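Local coordinates for thioredoxin-like fold domain-containing protein (Paracoccus denitrificans, PDB 3DML), which probably reduces or exchanges disulfide bonds in the periplasm, as a thioredoxin-like thiol-disulfide oxidoreductase serving chemotrophic sulfur oxidation, at residues L22-Q27 and V55-M60; L68-P73 and V81-D86; P73-P78 and R91-P96. All coordinates share one frame; numbering follows the deposited sequence.

How the contacts relate
All three contacts belong to one thioredoxin-type sheet, in which strand 20-26 lies between 55-59 and 79-84, and 79-84 pairs in turn with 87-93. Contact 1 joins the first two strands; its centre is about 12 Å from that of contact 2 and about 10 Å from that of contact 3. Contacts 2 and 3 share Pro73, so the chain leading to strand 79-84 is held first against that strand and the turn after it, then against the end of strand 87-93. Contacts 1 and 3 lead to the probable redox site: Glu26 touches Cys33, as does cis-Pro78. The Cys30-Cys33 disulfide, known from another structure of this protein, is absent here.

Contact 1 of 3, residues L22-Q27 and V55-M60; sequences LLMFEQ and VQRLQM
Leu22-Glu26 and Val55-Gln59 run side by side as parallel strands, their axes 4.6 Å apart at the closest and 29° off parallel. The chain between them is partly helical, making this the beta-alpha-beta unit of the thioredoxin fold. Five backbone bonds alternate in direction along the ladder, from Gln56 N to Leu22 O at one end to Met60 N to Glu26 O at the other.

On one face, Phe25 and Leu58 lie alongside each other and point the same way, with Phe25 CE1 and CZ both meeting Leu58 CD1 at 3.8 Å. Leu23 CD2 approaches the same methyl at 4.1 Å, while Val74 and Val81 also touch the Phe25 ring. An alanine here has no ring for Leu58 CD1 to pack against, and would probably open a gap toward Val74 and Val81.

On the other face, Met24, a selenomethionine modelled in two conformers, sets CB 3.8 Å from Val55 CG2. Further along, Glu26 OE1 lies in the guanidinium plane of Arg57, 3.7 Å from NE, a long salt bridge, and doubtful because Glu26 has two conformers; Arg57 has a stronger partner in Asp37. Past the strand ends, Gln27 bonds Arg61 through OE1 and Thr77 through NE2. Selenomethionine Met60 bends at its last torsion (chi3 69°), bringing CE to 3.4 Å from Gln27 NE2.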
loop_
_atom_site.group_PDB
_atom_site.type_symbol
_atom_site.label_atom_id
_atom_site.label_comp_id
_atom_site.label_asym_id
_atom_site.label_seq_id
_atom_site.Cartn_x
_atom_site.Cartn_y
_atom_site.Cartn_z
ATOM N N LEU A 22 -0.642 4.998 2.649
ATOM C CA LEU A 22 -0.396 3.668 2.106
ATOM C C LEU A 22 0.517 3.779 0.907
ATOM O O LEU A 22 0.131 4.335 -0.120
ATOM C CB LEU A 22 -1.699 3.009 1.658
ATOM C CG LEU A 22 -1.655 1.510 1.363
ATOM C CD1 LEU A 22 -1.413 0.678 2.638
ATOM C CD2 LEU A 22 -3.000 1.155 0.799
ATOM N N LEU A 23 1.720 3.243 1.035
ATOM C CA LEU A 23 2.642 3.184 -0.075
ATOM C C LEU A 23 2.366 1.934 -0.869
ATOM O O LEU A 23 2.305 0.823 -0.309
ATOM C CB LEU A 23 4.081 3.128 0.430
ATOM C CG LEU A 23 4.538 4.293 1.278
ATOM C CD1 LEU A 23 5.997 4.052 1.670
ATOM C CD2 LEU A 23 4.384 5.602 0.517
HETATM N N MSE A 24 2.212 2.107 -2.168
HETATM C CA MSE A 24 2.035 0.981 -3.049
HETATM C C MSE A 24 3.264 0.849 -3.935
HETATM O O MSE A 24 3.563 1.753 -4.726
HETATM C CB MSE A 24 0.792 1.179 -3.896
HETATM C CG MSE A 24 0.674 0.133 -4.964
HETATM SE SE MSE A 24 -0.837 0.448 -6.119
HETATM C CE MSE A 24 -0.785 -1.330 -6.902
ATOM N N PHE A 25 3.967 -0.271 -3.798
ATOM C CA PHE A 25 5.173 -0.522 -4.565
ATOM C C PHE A 25 4.863 -1.338 -5.801
ATOM O O PHE A 25 4.252 -2.409 -5.708
ATOM C CB PHE A 25 6.241 -1.198 -3.694
ATOM C CG PHE A 25 6.827 -0.283 -2.674
ATOM C CD1 PHE A 25 7.961 0.472 -2.977
ATOM C CD2 PHE A 25 6.229 -0.142 -1.418
ATOM C CE1 PHE A 25 8.506 1.334 -2.020
ATOM C CE2 PHE A 25 6.761 0.715 -0.459
ATOM C CZ PHE A 25 7.895 1.466 -0.747
ATOM N N GLU A 26 5.300 -0.818 -6.947
ATOM C CA GLU A 26 5.013 -1.396 -8.268
ATOM C C GLU A 26 6.281 -1.640 -9.070
ATOM O O GLU A 26 7.366 -1.218 -8.668
ATOM C CB GLU A 26 4.158 -0.421 -9.076
ATOM C CG GLU A 26 2.839 -0.063 -8.457
ATOM C CD GLU A 26 1.839 0.376 -9.504
ATOM O OE1 GLU A 26 0.644 0.065 -9.344
ATOM O OE2 GLU A 26 2.249 1.025 -10.489
ATOM N N GLN A 27 6.148 -2.329 -10.206
ATOM C CA GLN A 27 7.229 -2.446 -11.183
ATOM C C GLN A 27 6.604 -2.676 -12.551
ATOM O O GLN A 27 5.432 -3.060 -12.625
ATOM C CB GLN A 27 8.186 -3.592 -10.849
ATOM C CG GLN A 27 7.614 -5.025 -10.983
ATOM C CD GLN A 27 8.651 -6.046 -10.586
ATOM O OE1 GLN A 27 9.727 -6.114 -11.195
ATOM N NE2 GLN A 27 8.353 -6.841 -9.550
ATOM N N VAL A 55 -3.138 6.719 -0.736
ATOM C CA VAL A 55 -2.145 5.894 -1.438
ATOM C C VAL A 55 -1.132 6.749 -2.206
ATOM O O VAL A 55 -1.479 7.821 -2.731
ATOM C CB VAL A 55 -2.819 4.822 -2.368
ATOM C CG1 VAL A 55 -3.611 5.478 -3.504
ATOM C CG2 VAL A 55 -1.808 3.840 -2.943
ATOM N N GLN A 56 0.115 6.285 -2.210
ATOM C CA GLN A 56 1.183 6.888 -3.003
ATOM C C GLN A 56 1.947 5.738 -3.669
ATOM O O GLN A 56 2.363 4.783 -3.006
ATOM C CB GLN A 56 2.109 7.723 -2.116
ATOM C CG GLN A 56 1.410 8.526 -0.979
ATOM C CD GLN A 56 0.522 9.703 -1.438
ATOM O OE1 GLN A 56 0.679 10.267 -2.538
ATOM N NE2 GLN A 56 -0.418 10.084 -0.564
ATOM N N ARG A 57 2.090 5.788 -4.989
ATOM C CA ARG A 57 2.778 4.723 -5.686
ATOM C C ARG A 57 4.269 5.010 -5.779
ATOM O O ARG A 57 4.678 6.171 -5.948
ATOM C CB ARG A 57 2.236 4.572 -7.100
ATOM C CG ARG A 57 0.773 4.172 -7.177
ATOM C CD ARG A 57 0.412 3.915 -8.635
ATOM N NE ARG A 57 -0.936 3.362 -8.812
ATOM C CZ ARG A 57 -2.016 4.100 -8.610
ATOM N NH1 ARG A 57 -1.854 5.355 -8.206
ATOM N NH2 ARG A 57 -3.240 3.599 -8.794
ATOM N N LEU A 58 5.066 3.949 -5.726
ATOM C CA LEU A 58 6.508 4.046 -5.883
ATOM C C LEU A 58 6.950 2.812 -6.634
ATOM O O LEU A 58 6.227 1.814 -6.673
ATOM C CB LEU A 58 7.211 4.082 -4.515
ATOM C CG LEU A 58 6.890 5.241 -3.573
ATOM C CD1 LEU A 58 7.457 4.956 -2.188
ATOM C CD2 LEU A 58 7.461 6.569 -4.127
ATOM N N GLN A 59 8.141 2.890 -7.228
ATOM C CA GLN A 59 8.723 1.782 -7.936
ATOM C C GLN A 59 9.601 1.007 -6.984
ATOM O O GLN A 59 10.427 1.586 -6.268
ATOM C CB GLN A 59 9.578 2.276 -9.112
ATOM C CG GLN A 59 8.764 2.880 -10.240
ATOM C CD GLN A 59 8.005 1.806 -10.955
ATOM O OE1 GLN A 59 8.579 0.789 -11.351
ATOM N NE2 GLN A 59 6.705 1.985 -11.076
HETATM N N MSE A 60 9.439 -0.315 -6.989
HETATM C CA MSE A 60 10.209 -1.174 -6.098
HETATM C C MSE A 60 11.717 -0.969 -6.245
HETATM O O MSE A 60 12.441 -1.009 -5.247
HETATM C CB MSE A 60 9.911 -2.655 -6.378
HETATM C CG MSE A 60 10.828 -3.574 -5.554
HETATM SE SE MSE A 60 10.371 -5.470 -5.817
HETATM C CE MSE A 60 10.929 -5.656 -7.651
#

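Contact 2 of 3, residues L68-P73 and V81-D86; sequences LELARP and VLMAGD
Leu70 pushes one methyl into the notch between Val81 and Met83: its CD2 is 4.0 Å from Val81 CG1 and 3.9 Å from SE of Met83, a selenomethionine. Val81 forms one wall of this notch because its CG1 is anti to the backbone N (chi1 -180°). The selenium forms the other, and Leu70 crosses the Met83 chain at about a right angle. Met83 is not a straight prong. It folds back at chi2 and again at chi3 (-68°), and the second bend carries CE to the backbone of the facing loop, 3.8 Å from Glu69 O. Leu68 leans over the same methyl, also nearly perpendicular to Met83, with Leu68 CG 3.9 Å from Met83 CE; as Leu68 has two conformers, that distance holds for one of them.

The hollow belongs to a beta hairpin of the thioredoxin-like fold: strand 79-84 turns at Gly85-Asp86 into strand 87-93, with backbone angles close to a type II' turn and a positive phi at Gly85 that suits glycine. The loop 68-73 drapes across one face of that hairpin, and Leu68 also touches Leu23 on strand 20-26.

At the turn the fit is polar. Glu69 N donates to Asp86 O at 2.7 Å, with an N-H...O angle of 159°. The first carbons of the Glu69 side chain flank this acceptor, CB and CG each 3.6 Å from Asp86 O. A further backbone bond pairs Glu69 with Glu88, just beyond the turn.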
loop_
_atom_site.group_PDB
_atom_site.type_symbol
_atom_site.label_atom_id
_atom_site.label_comp_id
_atom_site.label_asym_id
_atom_site.label_seq_id
_atom_site.Cartn_x
_atom_site.Cartn_y
_atom_site.Cartn_z
ATOM N N LEU A 68 11.884 8.170 4.756
ATOM C CA LEU A 68 10.927 7.067 4.859
ATOM C C LEU A 68 11.618 5.839 5.436
ATOM O O LEU A 68 12.617 5.374 4.896
ATOM C CB LEU A 68 10.323 6.754 3.477
ATOM C CG LEU A 68 8.834 6.916 3.138
ATOM C CD1 LEU A 68 8.187 8.173 3.661
ATOM C CD2 LEU A 68 8.613 6.801 1.634
ATOM N N GLU A 69 11.099 5.315 6.542
ATOM C CA GLU A 69 11.754 4.190 7.217
ATOM C C GLU A 69 10.913 2.908 7.089
ATOM O O GLU A 69 9.838 2.807 7.693
ATOM C CB GLU A 69 11.974 4.504 8.702
ATOM C CG GLU A 69 12.531 5.905 8.971
ATOM C CD GLU A 69 13.998 6.013 8.614
ATOM O OE1 GLU A 69 14.728 5.017 8.784
ATOM O OE2 GLU A 69 14.430 7.099 8.168
ATOM N N LEU A 70 11.402 1.959 6.298
ATOM C CA LEU A 70 10.763 0.648 6.188
ATOM C C LEU A 70 11.358 -0.395 7.134
ATOM O O LEU A 70 12.570 -0.376 7.415
ATOM C CB LEU A 70 10.868 0.104 4.761
ATOM C CG LEU A 70 10.283 0.918 3.599
ATOM C CD1 LEU A 70 10.405 0.153 2.296
ATOM C CD2 LEU A 70 8.823 1.279 3.845
ATOM N N ALA A 71 10.523 -1.358 7.536
ATOM C CA ALA A 71 10.961 -2.438 8.445
ATOM C C ALA A 71 11.886 -3.450 7.730
ATOM O O ALA A 71 12.728 -4.108 8.354
ATOM C CB ALA A 71 9.750 -3.146 8.996
ATOM N N ARG A 72 11.686 -3.614 6.421
ATOM C CA ARG A 72 12.462 -4.538 5.622
ATOM C C ARG A 72 12.299 -4.120 4.166
ATOM O O ARG A 72 11.398 -3.334 3.863
ATOM C CB ARG A 72 12.000 -5.985 5.856
ATOM C CG ARG A 72 10.509 -6.226 5.689
ATOM C CD ARG A 72 10.228 -7.721 5.948
ATOM N NE ARG A 72 8.810 -8.054 5.873
ATOM C CZ ARG A 72 8.213 -8.604 4.817
ATOM N NH1 ARG A 72 8.892 -8.854 3.695
ATOM N NH2 ARG A 72 6.917 -8.881 4.875
ATOM N N PRO A 73 13.192 -4.601 3.274
ATOM C CA PRO A 73 13.078 -4.206 1.869
ATOM C C PRO A 73 11.756 -4.636 1.228
ATOM O O PRO A 73 11.078 -5.549 1.721
ATOM C CB PRO A 73 14.244 -4.922 1.183
ATOM C CG PRO A 73 14.940 -5.736 2.197
ATOM C CD PRO A 73 14.410 -5.395 3.550
ATOM N N VAL A 81 2.480 -0.711 1.874
ATOM C CA VAL A 81 3.055 -0.482 3.189
ATOM C C VAL A 81 2.290 0.642 3.881
ATOM O O VAL A 81 2.208 1.762 3.367
ATOM C CB VAL A 81 4.555 -0.116 3.132
ATOM C CG1 VAL A 81 5.087 0.100 4.555
ATOM C CG2 VAL A 81 5.355 -1.224 2.432
ATOM N N LEU A 82 1.736 0.334 5.043
ATOM C CA LEU A 82 1.057 1.361 5.824
ATOM C C LEU A 82 2.103 2.045 6.678
ATOM O O LEU A 82 2.749 1.412 7.534
ATOM C CB LEU A 82 -0.059 0.765 6.686
ATOM C CG LEU A 82 -0.879 1.820 7.438
ATOM C CD1 LEU A 82 -1.809 2.602 6.482
ATOM C CD2 LEU A 82 -1.669 1.183 8.572
HETATM N N MSE A 83 2.247 3.345 6.439
HETATM C CA MSE A 83 3.185 4.204 7.157
HETATM C C MSE A 83 2.426 5.020 8.172
HETATM O O MSE A 83 1.361 5.566 7.871
HETATM C CB MSE A 83 3.835 5.193 6.192
HETATM C CG MSE A 83 4.441 4.594 4.974
HETATM SE SE MSE A 83 5.991 3.481 5.420
HETATM C CE MSE A 83 7.160 4.917 6.001
ATOM N N ALA A 84 2.990 5.134 9.365
ATOM C CA ALA A 84 2.481 6.068 10.364
ATOM C C ALA A 84 3.570 7.122 10.480
ATOM O O ALA A 84 4.662 6.850 10.990
ATOM C CB ALA A 84 2.275 5.374 11.671
ATOM N N GLY A 85 3.292 8.310 9.964
ATOM C CA GLY A 85 4.326 9.320 9.847
ATOM C C GLY A 85 5.378 8.778 8.898
ATOM O O GLY A 85 5.065 8.317 7.806
ATOM N N ASP A 86 6.635 8.799 9.308
ATOM C CA ASP A 86 7.656 8.377 8.353
ATOM C C ASP A 86 8.106 6.930 8.551
ATOM O O ASP A 86 9.151 6.553 8.037
ATOM C CB ASP A 86 8.872 9.302 8.450
ATOM C CG ASP A 86 8.541 10.747 8.114
ATOM O OD1 ASP A 86 7.732 11.008 7.182
ATOM O OD2 ASP A 86 9.111 11.632 8.793
#

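Contact 3 of 3, residues P73-P78 and R91-P96; sequences PVTFTP and RLEGYP
Pro78 and Gly94 meet through a backbone bond, Gly94 N to Pro78 O at 2.8 Å. Beside it, Phe76 CE2 comes to 3.5 Å from Gly94 CA. The backbone angles at Gly94 (phi 94°, psi 173°) suit glycine, since a CB would probably be jammed against the carbonyl O of Glu93, and it would also come close to Phe76 CE2. Pro78 follows a cis peptide, the cis-proline characteristic of the thioredoxin fold, and its CG packs on Tyr95 CB at 3.9 Å.

At the other end of the loop, Arg91 NH1 donates to Pro73 O at 3.1 Å, approaching from above the carbonyl plane, though the oxygen lies close to the guanidinium plane. A bend at chi3 (65°) swings Arg91 NE round on the way to this bond. Between the two ends, a water accepts from Thr75 N at 3.0 Å.

Farther out, Arg72 accepts a hydrogen bond from Arg91 NH2 at its carbonyl O and makes a salt bridge to Glu93 OE2 through NH1, while Glu88 makes one to Arg91 NE. Pro78 lies against Tyr32 and Cys33 of helix 31-39. Tyr95, just past strand 87-93, makes a T-shaped stack with Trp36 of helix 31-39 and touches Phe101 of helix 98-112.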
loop_
_atom_site.group_PDB
_atom_site.type_symbol
_atom_site.label_atom_id
_atom_site.label_comp_id
_atom_site.label_asym_id
_atom_site.label_seq_id
_atom_site.Cartn_x
_atom_site.Cartn_y
_atom_site.Cartn_z
ATOM N N PRO A 73 13.192 -4.601 3.274
ATOM C CA PRO A 73 13.078 -4.206 1.869
ATOM C C PRO A 73 11.756 -4.636 1.228
ATOM O O PRO A 73 11.078 -5.549 1.721
ATOM C CB PRO A 73 14.244 -4.922 1.183
ATOM C CG PRO A 73 14.940 -5.736 2.197
ATOM C CD PRO A 73 14.410 -5.395 3.550
ATOM N N VAL A 74 11.374 -3.951 0.161
ATOM C CA VAL A 74 10.231 -4.415 -0.643
ATOM C C VAL A 74 10.766 -5.422 -1.665
ATOM O O VAL A 74 11.635 -5.077 -2.468
ATOM C CB VAL A 74 9.551 -3.265 -1.394
ATOM C CG1 VAL A 74 8.426 -3.796 -2.288
ATOM C CG2 VAL A 74 8.997 -2.273 -0.384
ATOM N N THR A 75 10.242 -6.646 -1.643
ATOM C CA THR A 75 10.777 -7.694 -2.495
ATOM C C THR A 75 9.712 -8.301 -3.426
ATOM O O THR A 75 10.029 -9.187 -4.253
ATOM C CB THR A 75 11.410 -8.794 -1.633
ATOM O OG1 THR A 75 10.456 -9.222 -0.654
ATOM C CG2 THR A 75 12.654 -8.239 -0.891
ATOM N N PHE A 76 8.477 -7.810 -3.317
ATOM C CA PHE A 76 7.345 -8.381 -4.034
ATOM C C PHE A 76 6.505 -7.217 -4.487
ATOM O O PHE A 76 6.406 -6.235 -3.774
ATOM C CB PHE A 76 6.498 -9.290 -3.120
ATOM C CG PHE A 76 5.409 -10.027 -3.856
ATOM C CD1 PHE A 76 5.660 -11.285 -4.411
ATOM C CD2 PHE A 76 4.138 -9.463 -3.992
ATOM C CE1 PHE A 76 4.629 -11.969 -5.110
ATOM C CE2 PHE A 76 3.110 -10.137 -4.683
ATOM C CZ PHE A 76 3.367 -11.374 -5.250
ATOM N N THR A 77 5.971 -7.281 -5.703
ATOM C CA THR A 77 4.978 -6.290 -6.131
ATOM C C THR A 77 3.666 -6.983 -6.552
ATOM O O THR A 77 3.710 -8.030 -7.198
ATOM C CB THR A 77 5.478 -5.442 -7.317
ATOM O OG1 THR A 77 5.753 -6.293 -8.430
ATOM C CG2 THR A 77 6.749 -4.664 -6.951
ATOM N N PRO A 78 2.501 -6.401 -6.194
ATOM C CA PRO A 78 2.355 -5.169 -5.412
ATOM C C PRO A 78 2.594 -5.416 -3.927
ATOM O O PRO A 78 2.220 -6.467 -3.391
ATOM C CB PRO A 78 0.886 -4.769 -5.645
ATOM C CG PRO A 78 0.189 -6.083 -5.906
ATOM C CD PRO A 78 1.193 -7.014 -6.524
ATOM N N ARG A 91 2.356 -4.056 6.672
ATOM C CA ARG A 91 2.270 -4.161 5.217
ATOM C C ARG A 91 1.425 -5.340 4.776
ATOM O O ARG A 91 1.224 -6.299 5.526
ATOM C CB ARG A 91 3.681 -4.253 4.587
ATOM C CG ARG A 91 4.408 -5.571 4.848
ATOM C CD ARG A 91 5.686 -5.647 3.982
ATOM N NE ARG A 91 6.666 -4.617 4.345
ATOM C CZ ARG A 91 7.852 -4.463 3.743
ATOM N NH1 ARG A 91 8.187 -5.252 2.724
ATOM N NH2 ARG A 91 8.678 -3.497 4.141
ATOM N N LEU A 92 0.910 -5.230 3.561
ATOM C CA LEU A 92 0.239 -6.320 2.877
ATOM C C LEU A 92 1.044 -6.606 1.617
ATOM O O LEU A 92 1.336 -5.687 0.846
ATOM C CB LEU A 92 -1.125 -5.866 2.385
ATOM C CG LEU A 92 -2.195 -5.315 3.281
ATOM C CD1 LEU A 92 -3.409 -5.072 2.374
ATOM C CD2 LEU A 92 -2.456 -6.386 4.321
ATOM N N GLU A 93 1.387 -7.868 1.379
ATOM C CA GLU A 93 2.091 -8.199 0.149
ATOM C C GLU A 93 1.148 -8.985 -0.756
ATOM O O GLU A 93 0.594 -10.002 -0.342
ATOM C CB GLU A 93 3.387 -8.979 0.442
ATOM C CG GLU A 93 4.370 -8.174 1.347
ATOM C CD GLU A 93 5.651 -8.942 1.689
ATOM O OE1 GLU A 93 5.539 -10.121 2.077
ATOM O OE2 GLU A 93 6.772 -8.350 1.626
ATOM N N GLY A 94 0.999 -8.504 -1.982
ATOM C CA GLY A 94 0.158 -9.140 -3.002
ATOM C C GLY A 94 -1.261 -8.578 -3.061
ATOM O O GLY A 94 -1.662 -7.750 -2.228
ATOM N N TYR A 95 -2.001 -9.027 -4.070
ATOM C CA TYR A 95 -3.368 -8.592 -4.297
ATOM C C TYR A 95 -4.209 -9.782 -4.789
ATOM O O TYR A 95 -4.433 -9.947 -5.992
ATOM C CB TYR A 95 -3.421 -7.395 -5.268
ATOM C CG TYR A 95 -4.848 -7.010 -5.606
ATOM C CD1 TYR A 95 -5.757 -6.683 -4.595
ATOM C CD2 TYR A 95 -5.293 -6.993 -6.940
ATOM C CE1 TYR A 95 -7.096 -6.347 -4.892
ATOM C CE2 TYR A 95 -6.626 -6.649 -7.252
ATOM C CZ TYR A 95 -7.512 -6.334 -6.210
ATOM O OH TYR A 95 -8.817 -6.028 -6.493
ATOM N N PRO A 96 -4.645 -10.639 -3.853
ATOM C CA PRO A 96 -5.480 -11.792 -4.242
ATOM C C PRO A 96 -6.940 -11.441 -4.564
ATOM O O PRO A 96 -7.690 -12.309 -5.029
ATOM C CB PRO A 96 -5.401 -12.736 -3.029
ATOM C CG PRO A 96 -4.521 -12.063 -2.011
ATOM C CD PRO A 96 -4.352 -10.619 -2.410
HETATM O O HOH W 1 7.558 -6.796 -0.232
#